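Local coordinates for protein Esterase/lipase (Lactobacillus rhamnosus, PDB 4N5H) that probably hydrolyses carboxylic esters, and may also transfer acyl groups, as an esterase of the alpha/beta-hydrolase fold, at residues 8-13 with 200-205; 70-75 with 102-107; 76-81 with 204-209; 190-195 with 243-248. The protein carries 1 engineered substitution. All blocks are in the same frame, centred on the assembly; numbering follows the deposited sequence. Where two conformers were deposited one is given.

Contact 1 of 4, residues 8-13 with 200-205; sequences LAKVQA and SDMAAF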
# COMPACT_ATOMS: atom_id res chain seq x y z
N LEU A 8 16.05 27.44 14.90
CA LEU A 8 14.89 26.88 14.25
C LEU A 8 15.29 25.68 13.44
O LEU A 8 14.59 24.64 13.43
CB LEU A 8 14.19 27.90 13.39
CG LEU A 8 13.01 27.40 12.59
CD1 LEU A 8 11.94 26.91 13.57
CD2 LEU A 8 12.44 28.49 11.67
N ALA A 9 16.42 25.79 12.73
CA ALA A 9 16.89 24.67 11.92
C ALA A 9 17.24 23.44 12.75
O ALA A 9 16.95 22.31 12.34
CB ALA A 9 18.05 25.11 10.97
N LYS A 10 17.75 23.63 13.95
CA LYS A 10 18.02 22.53 14.86
C LYS A 10 16.72 21.82 15.38
O LYS A 10 16.64 20.57 15.49
CB LYS A 10 18.75 23.04 16.05
CG LYS A 10 20.27 23.06 15.83
CD LYS A 10 21.00 23.07 17.16
CE LYS A 10 20.41 21.98 18.07
NZ LYS A 10 21.44 21.27 18.88
N VAL A 11 15.77 22.65 15.77
CA VAL A 11 14.47 22.12 16.22
C VAL A 11 13.82 21.36 15.09
O VAL A 11 13.39 20.22 15.27
CB VAL A 11 13.56 23.28 16.68
CG1 VAL A 11 12.12 22.78 16.92
CG2 VAL A 11 14.06 23.86 17.97
N GLN A 12 13.78 21.95 13.88
CA GLN A 12 13.16 21.25 12.74
C GLN A 12 13.88 19.96 12.36
O GLN A 12 13.21 19.00 11.96
CB GLN A 12 12.96 22.17 11.52
CG GLN A 12 12.15 23.41 11.82
CD GLN A 12 10.66 23.19 12.07
OE1 GLN A 12 9.86 24.13 11.86
NE2 GLN A 12 10.27 21.96 12.51
N ALA A 13 15.20 19.87 12.53
CA ALA A 13 15.91 18.60 12.27
C ALA A 13 15.52 17.53 13.30
O ALA A 13 15.42 16.34 12.93
CB ALA A 13 17.45 18.77 12.33
N SER A 200 14.26 20.25 26.45
CA SER A 200 14.80 20.93 27.63
C SER A 200 16.03 21.82 27.27
O SER A 200 16.07 23.02 27.65
CB SER A 200 15.15 19.92 28.77
OG SER A 200 13.96 19.30 29.30
N ASP A 201 16.99 21.27 26.53
CA ASP A 201 18.19 22.05 26.08
C ASP A 201 17.81 23.31 25.26
O ASP A 201 18.41 24.35 25.46
CB ASP A 201 19.08 21.21 25.18
CG ASP A 201 19.71 20.04 25.91
OD1 ASP A 201 19.70 19.97 27.18
OD2 ASP A 201 20.21 19.17 25.16
N MET A 202 16.83 23.16 24.36
CA MET A 202 16.35 24.22 23.48
C MET A 202 15.20 25.05 24.09
O MET A 202 14.44 25.71 23.37
CB MET A 202 15.81 23.54 22.24
CG MET A 202 16.29 24.14 20.96
SD MET A 202 18.09 24.34 20.95
CE MET A 202 17.98 25.69 19.76
N ALA A 203 15.06 24.97 25.40
CA ALA A 203 13.87 25.38 26.11
C ALA A 203 13.59 26.85 25.91
O ALA A 203 12.44 27.24 25.77
CB ALA A 203 13.91 25.10 27.60
N ALA A 204 14.61 27.69 25.99
CA ALA A 204 14.28 29.12 26.02
C ALA A 204 13.70 29.49 24.65
O ALA A 204 12.85 30.38 24.53
CB ALA A 204 15.53 29.95 26.36
N PHE A 205 14.18 28.83 23.60
CA PHE A 205 13.66 29.05 22.26
C PHE A 205 12.19 28.57 22.11
O PHE A 205 11.37 29.25 21.48
CB PHE A 205 14.51 28.32 21.23
CG PHE A 205 14.07 28.53 19.83
CD1 PHE A 205 14.24 29.76 19.22
CD2 PHE A 205 13.43 27.49 19.09
CE1 PHE A 205 13.86 29.96 17.90
CE2 PHE A 205 13.00 27.71 17.81
CZ PHE A 205 13.20 28.94 17.20

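Contact 2 of 4, residues 70-75 with 102-107; sequences IDIHGG and MGYRLL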
# COMPACT_ATOMS: atom_id res chain seq x y z
N ILE A 70 -12.36 13.97 22.52
CA ILE A 70 -11.71 14.98 21.71
C ILE A 70 -10.21 14.92 22.05
O ILE A 70 -9.79 14.98 23.23
CB ILE A 70 -12.19 16.33 22.07
CG1 ILE A 70 -13.67 16.47 21.72
CG2 ILE A 70 -11.39 17.41 21.31
CD1 ILE A 70 -14.36 17.70 22.21
N ASP A 71 -9.43 14.63 21.02
CA ASP A 71 -7.99 14.43 21.12
C ASP A 71 -7.16 15.58 20.53
O ASP A 71 -7.37 16.01 19.39
CB ASP A 71 -7.58 13.16 20.36
CG ASP A 71 -6.14 12.80 20.62
OD1 ASP A 71 -5.78 12.71 21.78
OD2 ASP A 71 -5.35 12.60 19.63
N ILE A 72 -6.21 16.03 21.34
CA ILE A 72 -5.25 17.08 20.96
C ILE A 72 -3.88 16.42 20.91
O ILE A 72 -3.26 16.07 21.93
CB ILE A 72 -5.21 18.24 21.93
CG1 ILE A 72 -6.59 18.81 22.14
CG2 ILE A 72 -4.20 19.31 21.44
CD1 ILE A 72 -6.64 19.85 23.28
N HIS A 73 -3.33 16.30 19.71
CA HIS A 73 -2.05 15.64 19.50
C HIS A 73 -0.87 16.44 19.98
O HIS A 73 -0.99 17.67 20.19
CB HIS A 73 -1.87 15.29 18.01
CG HIS A 73 -1.55 16.46 17.16
ND1 HIS A 73 -0.26 17.01 17.11
CD2 HIS A 73 -2.35 17.25 16.38
CE1 HIS A 73 -0.29 18.05 16.30
NE2 HIS A 73 -1.51 18.18 15.80
N GLY A 74 0.23 15.75 20.20
CA GLY A 74 1.48 16.34 20.58
C GLY A 74 2.44 16.57 19.41
O GLY A 74 2.01 16.64 18.24
N GLY A 75 3.71 16.74 19.73
CA GLY A 75 4.74 17.13 18.78
C GLY A 75 5.42 18.45 19.10
O GLY A 75 5.90 19.17 18.19
N MET A 102 -8.15 17.17 15.94
CA MET A 102 -7.94 18.34 15.13
C MET A 102 -6.48 18.57 14.83
O MET A 102 -5.62 18.21 15.60
CB MET A 102 -8.58 19.58 15.76
CG MET A 102 -7.78 20.26 16.83
SD MET A 102 -7.40 19.25 18.30
CE MET A 102 -9.01 19.03 19.06
N GLY A 103 -6.26 19.22 13.69
CA GLY A 103 -5.03 19.95 13.44
C GLY A 103 -5.06 21.30 14.08
O GLY A 103 -6.12 21.80 14.42
N TYR A 104 -3.88 21.86 14.29
CA TYR A 104 -3.73 23.25 14.73
C TYR A 104 -2.44 23.74 14.11
O TYR A 104 -1.49 22.96 13.85
CB TYR A 104 -3.73 23.38 16.26
CG TYR A 104 -2.77 22.47 17.05
CD1 TYR A 104 -3.19 21.27 17.57
CD2 TYR A 104 -1.46 22.78 17.18
CE1 TYR A 104 -2.31 20.40 18.22
CE2 TYR A 104 -0.56 21.96 17.89
CZ TYR A 104 -1.01 20.73 18.42
OH TYR A 104 -0.14 19.89 19.09
N ARG A 105 -2.43 25.03 13.82
CA ARG A 105 -1.21 25.62 13.24
C ARG A 105 -0.02 25.43 14.18
O ARG A 105 -0.16 25.43 15.39
CB ARG A 105 -1.44 27.09 12.85
CG ARG A 105 -2.47 27.26 11.76
CD ARG A 105 -2.95 28.67 11.62
NE ARG A 105 -3.66 29.12 12.78
CZ ARG A 105 -3.93 30.37 13.12
NH1 ARG A 105 -3.59 31.35 12.32
NH2 ARG A 105 -4.56 30.62 14.22
N LEU A 106 1.20 25.39 13.58
CA LEU A 106 2.36 25.01 14.31
C LEU A 106 3.29 26.25 14.55
O LEU A 106 3.34 27.13 13.70
CB LEU A 106 3.15 23.98 13.51
CG LEU A 106 2.40 22.63 13.27
CD1 LEU A 106 3.22 21.64 12.48
CD2 LEU A 106 1.95 22.04 14.56
N LEU A 107 4.02 26.21 15.63
CA LEU A 107 5.13 27.21 15.81
C LEU A 107 6.08 26.91 14.68
O LEU A 107 6.26 25.77 14.25
CB LEU A 107 5.82 26.98 17.11
CG LEU A 107 5.07 27.00 18.42
CD1 LEU A 107 5.91 26.94 19.63
CD2 LEU A 107 4.03 28.01 18.56
O HOH W 1 -5.38 16.42 17.61
O HOH W 2 -1.31 20.30 14.05

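Contact 3 of 4, residues 76-81 with 204-209; sequences GWFYGD and AFYLDK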
# COMPACT_ATOMS: atom_id res chain seq x y z
N GLY A 76 5.58 18.72 20.36
CA GLY A 76 6.41 19.84 20.75
C GLY A 76 5.98 21.20 20.31
O GLY A 76 6.81 22.14 20.20
N TRP A 77 4.70 21.37 19.93
CA TRP A 77 4.14 22.61 19.36
C TRP A 77 4.58 23.01 17.96
O TRP A 77 3.96 23.88 17.32
CB TRP A 77 4.21 23.80 20.39
CG TRP A 77 3.78 23.59 21.81
CD1 TRP A 77 2.52 23.67 22.29
CD2 TRP A 77 4.59 23.22 22.93
NE1 TRP A 77 2.49 23.41 23.58
CE2 TRP A 77 3.74 23.13 24.04
CE3 TRP A 77 5.97 22.99 23.10
CZ2 TRP A 77 4.19 22.80 25.35
CZ3 TRP A 77 6.44 22.71 24.35
CH2 TRP A 77 5.55 22.59 25.49
N PHE A 78 5.59 22.27 17.45
CA PHE A 78 6.25 22.50 16.17
C PHE A 78 5.95 21.46 15.10
O PHE A 78 6.28 21.62 13.92
CB PHE A 78 7.81 22.49 16.36
CG PHE A 78 8.41 23.79 16.85
CD1 PHE A 78 8.51 24.05 18.20
CD2 PHE A 78 8.89 24.73 15.93
CE1 PHE A 78 9.12 25.23 18.69
CE2 PHE A 78 9.47 25.92 16.42
CZ PHE A 78 9.55 26.15 17.76
N TYR A 79 5.26 20.38 15.49
CA TYR A 79 5.17 19.17 14.67
C TYR A 79 3.79 18.55 14.85
O TYR A 79 3.19 18.55 15.93
CB TYR A 79 6.23 18.14 15.05
CG TYR A 79 6.13 16.77 14.49
CD1 TYR A 79 5.64 15.74 15.23
CD2 TYR A 79 6.41 16.52 13.18
CE1 TYR A 79 5.51 14.48 14.71
CE2 TYR A 79 6.24 15.28 12.60
CZ TYR A 79 5.78 14.23 13.39
OH TYR A 79 5.58 12.92 12.88
N GLY A 80 3.33 17.94 13.77
CA GLY A 80 2.15 17.05 13.85
C GLY A 80 1.00 17.57 13.03
O GLY A 80 1.00 18.68 12.49
N ASP A 81 -0.06 16.76 12.94
CA ASP A 81 -1.25 17.14 12.23
C ASP A 81 -2.40 16.23 12.67
O ASP A 81 -2.19 15.44 13.59
CB ASP A 81 -1.07 17.09 10.68
CG ASP A 81 -0.67 15.72 10.16
OD1 ASP A 81 -1.06 14.68 10.74
OD2 ASP A 81 0.17 15.66 9.18
N ALA A 204 14.61 27.69 25.99
CA ALA A 204 14.28 29.12 26.02
C ALA A 204 13.70 29.49 24.65
O ALA A 204 12.85 30.38 24.53
CB ALA A 204 15.53 29.95 26.36
N PHE A 205 14.18 28.83 23.60
CA PHE A 205 13.66 29.05 22.26
C PHE A 205 12.19 28.57 22.11
O PHE A 205 11.37 29.25 21.48
CB PHE A 205 14.51 28.32 21.23
CG PHE A 205 14.07 28.53 19.83
CD1 PHE A 205 14.24 29.76 19.22
CD2 PHE A 205 13.43 27.49 19.09
CE1 PHE A 205 13.86 29.96 17.90
CE2 PHE A 205 13.00 27.71 17.81
CZ PHE A 205 13.20 28.94 17.20
N TYR A 206 11.88 27.40 22.64
CA TYR A 206 10.47 26.94 22.69
C TYR A 206 9.53 27.95 23.42
O TYR A 206 8.39 28.28 22.97
CB TYR A 206 10.30 25.57 23.36
CG TYR A 206 10.60 24.40 22.46
CD1 TYR A 206 11.88 24.07 22.14
CD2 TYR A 206 9.59 23.60 21.96
CE1 TYR A 206 12.14 23.00 21.29
CE2 TYR A 206 9.87 22.50 21.18
CZ TYR A 206 11.16 22.18 20.87
OH TYR A 206 11.48 21.11 20.01
N LEU A 207 10.00 28.41 24.55
CA LEU A 207 9.24 29.33 25.37
C LEU A 207 9.01 30.67 24.65
O LEU A 207 7.91 31.23 24.72
CB LEU A 207 9.93 29.49 26.72
CG LEU A 207 10.01 28.25 27.60
CD1 LEU A 207 10.91 28.44 28.82
CD2 LEU A 207 8.61 27.90 27.99
N ASP A 208 10.04 31.15 23.96
CA ASP A 208 9.91 32.34 23.15
C ASP A 208 8.93 32.24 22.01
O ASP A 208 8.18 33.15 21.72
CB ASP A 208 11.29 32.74 22.62
CG ASP A 208 12.13 33.48 23.69
OD1 ASP A 208 11.56 33.82 24.78
OD2 ASP A 208 13.34 33.77 23.42
N LYS A 209 8.96 31.13 21.30
CA LYS A 209 8.05 30.92 20.20
C LYS A 209 6.62 30.70 20.76
O LYS A 209 5.67 31.09 20.05
CB LYS A 209 8.55 29.79 19.25
CG LYS A 209 9.85 30.11 18.45
CD LYS A 209 9.72 31.42 17.70
CE LYS A 209 11.02 31.81 17.01
NZ LYS A 209 10.85 33.16 16.42

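Contact 4 of 4, residues 190-195 with 243-248; sequences SKLPEA and DSFYLQ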
# COMPACT_ATOMS: atom_id res chain seq x y z
N SER A 190 7.75 26.09 31.55
CA SER A 190 8.83 27.00 32.12
C SER A 190 9.84 26.21 32.93
O SER A 190 11.00 26.70 33.09
CB SER A 190 8.22 28.16 32.97
OG SER A 190 7.49 28.94 32.12
N LYS A 191 9.48 25.02 33.37
CA LYS A 191 10.40 24.09 34.04
C LYS A 191 11.18 23.21 33.09
O LYS A 191 11.91 22.29 33.55
CB LYS A 191 9.61 23.18 34.97
CG LYS A 191 8.92 23.91 36.07
CD LYS A 191 8.30 22.89 37.01
CE LYS A 191 7.50 23.56 38.12
NZ LYS A 191 8.39 24.55 38.82
N LEU A 192 11.03 23.38 31.77
CA LEU A 192 11.72 22.49 30.83
C LEU A 192 13.27 22.47 31.10
O LEU A 192 13.91 21.39 30.95
CB LEU A 192 11.41 22.83 29.38
CG LEU A 192 10.08 22.19 28.93
CD1 LEU A 192 9.78 22.74 27.58
CD2 LEU A 192 10.31 20.70 28.81
N PRO A 193 13.86 23.62 31.50
CA PRO A 193 15.35 23.63 31.73
C PRO A 193 15.96 22.70 32.81
O PRO A 193 17.15 22.45 32.79
CB PRO A 193 15.59 25.09 32.13
CG PRO A 193 14.65 25.78 31.20
CD PRO A 193 13.35 24.99 31.30
N GLU A 194 15.16 22.20 33.75
CA GLU A 194 15.69 21.42 34.84
C GLU A 194 15.66 19.88 34.57
O GLU A 194 15.96 19.05 35.45
CB GLU A 194 15.01 21.83 36.15
CG GLU A 194 13.52 21.61 36.27
CD GLU A 194 12.88 22.53 37.31
OE1 GLU A 194 12.82 23.77 37.10
OE2 GLU A 194 12.42 21.99 38.34
N ALA A 195 15.32 19.50 33.35
CA ALA A 195 15.44 18.09 32.91
C ALA A 195 16.45 18.04 31.77
O ALA A 195 16.90 19.09 31.29
CB ALA A 195 14.08 17.54 32.44
N ASP A 243 8.73 7.61 31.40
CA ASP A 243 8.50 8.78 30.56
C ASP A 243 9.70 9.73 30.63
O ASP A 243 10.09 10.10 31.71
CB ASP A 243 7.20 9.45 31.07
CG ASP A 243 6.90 10.77 30.39
OD1 ASP A 243 7.36 10.95 29.24
OD2 ASP A 243 6.20 11.58 30.99
N SER A 244 10.31 10.07 29.52
CA SER A 244 11.38 11.02 29.52
C SER A 244 10.92 12.36 30.13
O SER A 244 11.74 13.05 30.70
CB SER A 244 11.81 11.30 28.11
OG SER A 244 10.74 11.63 27.24
N PHE A 245 9.62 12.66 30.11
CA PHE A 245 9.03 13.86 30.79
C PHE A 245 8.42 13.59 32.11
O PHE A 245 7.56 14.34 32.59
CB PHE A 245 8.01 14.52 29.85
CG PHE A 245 8.63 15.19 28.67
CD1 PHE A 245 8.79 14.53 27.48
CD2 PHE A 245 9.14 16.47 28.80
CE1 PHE A 245 9.28 15.12 26.32
CE2 PHE A 245 9.72 17.07 27.66
CZ PHE A 245 9.71 16.41 26.42
N TYR A 246 8.85 12.57 32.84
CA TYR A 246 8.23 12.24 34.11
C TYR A 246 8.33 13.43 35.08
O TYR A 246 7.43 13.63 35.90
CB TYR A 246 8.91 11.00 34.73
CG TYR A 246 8.34 10.52 36.03
CD1 TYR A 246 6.96 10.23 36.23
CD2 TYR A 246 9.19 10.39 37.15
CE1 TYR A 246 6.46 9.76 37.42
CE2 TYR A 246 8.67 9.92 38.34
CZ TYR A 246 7.34 9.60 38.48
OH TYR A 246 6.84 9.17 39.66
N LEU A 247 9.41 14.20 35.03
CA LEU A 247 9.49 15.31 35.95
C LEU A 247 8.34 16.29 35.79
O LEU A 247 7.87 16.92 36.74
CB LEU A 247 10.79 16.11 35.79
CG LEU A 247 12.09 15.50 36.34
CD1 LEU A 247 13.06 16.68 36.48
CD2 LEU A 247 11.91 14.72 37.67
N GLN A 248 7.88 16.47 34.55
CA GLN A 248 6.66 17.27 34.33
C GLN A 248 5.40 16.74 35.01
O GLN A 248 4.57 17.48 35.46
CB GLN A 248 6.41 17.40 32.84
CG GLN A 248 7.41 18.27 32.13
CD GLN A 248 7.09 19.76 32.24
OE1 GLN A 248 5.93 20.16 32.24
NE2 GLN A 248 8.11 20.56 32.42
O HOH W 3 10.77 19.44 32.67

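Contact 1 of 4, residues 8-13 with 200-205
Val-11 drives one methyl into the corner between Met-202 and Phe-205, and the close part of the contact gathers there. Its CG2, anti to the carbonyl carbon, lies 3.7 Å from Met-202 CG in the conformer given and 3.9 Å from Phe-205 CD2. Phe-205 holds CG anti to its backbone N (chi1 -178°), and the ring beyond it lies against the helix. Its far end, CZ, comes against the first turn of the segment 8-13, 4.1 Å from Leu-8 CB and 4.0 Å from Leu-8 N. Val-11 and Phe-205 are both buried, and Met-7 and Glu-4, one and two turns back from Val-11 on helix 2-28, also touch the ring.

The flank along Lys-10 is much looser. Lys-10 CE approaches Met-202 SD only to 4.4 Å, and even this is doubtful in detail, since the methionine was modelled in two conformers. Further out Lys-10 NZ and Asp-201 OD2 stand 6.7 Å apart, oppositely charged but not paired, on the exposed side.

The pieces joined are the long N-terminal helix 2-28 and the junction at Met-202, where helix 198-201 ends and helix 203-211 is about to begin. With neither a hydrogen bond nor a salt bridge between the two segments, the close side-chain contacts are apolar, which implies that shape and burial hold the helix here; any attraction between Lys-10 and Asp-201 would probably be weak at that distance.

Contact 2 of 4, residues 70-75 with 102-107
The imidazole of His-73 overlaps the phenol ring of Tyr-104 in an offset stack, the centroids 4.4 Å apart and the planes only 10° from parallel. Tyr-104 CE1 sits over one face of the imidazole toward its rim. The hydroxyl OH of Tyr-104, also over that face and 3.3 Å from His-73 CE1, gives a short hydrogen bond of 2.6 Å to His-73 O, from well above the carbonyl plane. With chi1 at 75°, His-73 CG is wedged between its own backbone N and carbonyl carbon. ND1 donates to Gly-74 O over 2.6 Å, in the ring plane and on a carbonyl lone pair, while NE2 shares a water with Tyr-104 N. His-73, Gly-74, Gly-75 and Gly-76 spell the His-Gly-Gly-Gly sequence that follows a central strand in many esterases of this fold and probably shapes the oxyanion hole. An alanine in place of His-73 would probably leave the phenol without its stacking partner and Gly-74 O without its N-H, freeing the glycine loop to shift. Nearer the sheet, Met-102 bends back so that SD lies 3.4 Å from Asp-71 O and CE 3.7 Å from Ile-70 CG2. A second water donates to Asp-71 O and Met-102 O and accepts from His-73 N.

Contact 3 of 4, residues 76-81 with 204-209
Phe-78 turns its edge to the face of Tyr-206 in a T-shaped pair, the centroids 5.0 Å apart and the planes at 71°. CE1 of the phenylalanine hangs over the tyrosine ring toward its rim, and Phe-78 CD1 comes to 3.6 Å from Tyr-206 CE2. Both residues hold CG anti to the carbonyl carbon, beside the backbone N, with chi1 of -83° for Phe-78 and -81° for Tyr-206; the two side chains cross at a slant. The rim of the tyrosine is engaged as well. Gly-76 O lies near its plane, 3.2 Å from Tyr-206 CE2, and Trp-77 CE3 meets CD2 of Tyr-206 at 3.8 Å, each of these two carbons close to the plane of the other's ring.

The segment 76-81 prolongs the glycine-rich loop after strand 66-72, whereas helix 203-211 belongs to the excursion between strands 179-183 and 235-240, a place where alpha/beta hydrolases commonly carry cap elements. At the far end of the phenyl ring, Phe-78 CZ lies 3.8 Å from Phe-205 CE2 and 4.0 Å from Lys-209 CG. An alanine at Phe-78 would probably open a gap between Tyr-206, Phe-205 and the start of the Lys-209 chain, and deprive the tyrosine face of its edge-on partner. Lys-209 CG also lies over a face of Phe-205, while the chain, bent at chi2, leads its NZ away to a salt bridge with Glu-4. The hydroxyl of Tyr-206 is hydrogen-bonded to Trp-15 NE1, so helix 2-28 fixes the polar end of the ring whose face Phe-78 meets.

Contact 4 of 4, residues 190-195 with 243-248
Leu-192 and Phe-245 both set CG anti to the carbonyl carbon, at chi1 of -83° and -70°, and their side chains meet obliquely: Leu-192 CD2 stands in the plane of the phenyl ring at its edge, 3.9 Å from Phe-245 CE2. The segment 243-248 is the loop after strand 235-240 and the start of helix 246-258, the place where an alpha/beta hydrolase usually carries its catalytic acid. Here Asp-243, whose OD1 is hydrogen-bonded to His-278 ND1, probably fills that role. Gln-248, bent at chi2, sends its amide across to the 3-10 segment, where NE2 gives a hydrogen bond of 2.9 Å to a water that in turn donates to Lys-191 O at 3.2 Å. Its OE1 takes the backbone N of Glu-188, so one end of the amide bonds Glu-188 directly and the other reaches Lys-191 O through the water. On the outer side Leu-247 packs loosely, CD1 lying 3.9 Å from Glu-194 O and 4.3 Å from Ala-195 CB. Phe-245 lies in a type I turn from Asp-243 to Tyr-246 and closes an Asx turn, in which Phe-245 N donates to Asp-243 OD1 over 3.0 Å, from far above the carboxylate plane.

How the contacts relate
Contact 2 lies deepest, about 7 Å from the chain's centre, where strand 66-72 ends; the same loop runs straight on into contact 3, about 11 Å away between centres, and Leu-107 N probably bonds to Trp-77 O between them. Contacts 1 and 3, with centres about 8 Å apart, share Ala-204 and Phe-205 on helix 203-211. Contact 4 joins through Ser-200 OG and Leu-192 O. Along the chain, contact 1 spans contact 2, from the N-terminal helix to helices 198-201 and 203-211; its segments alternate with those of contact 4, as those of contact 3 do with contacts 2 and 4. The probable oxyanion loop and acid loop are thus linked by contacts running from 2 through 3 to 1 and 4.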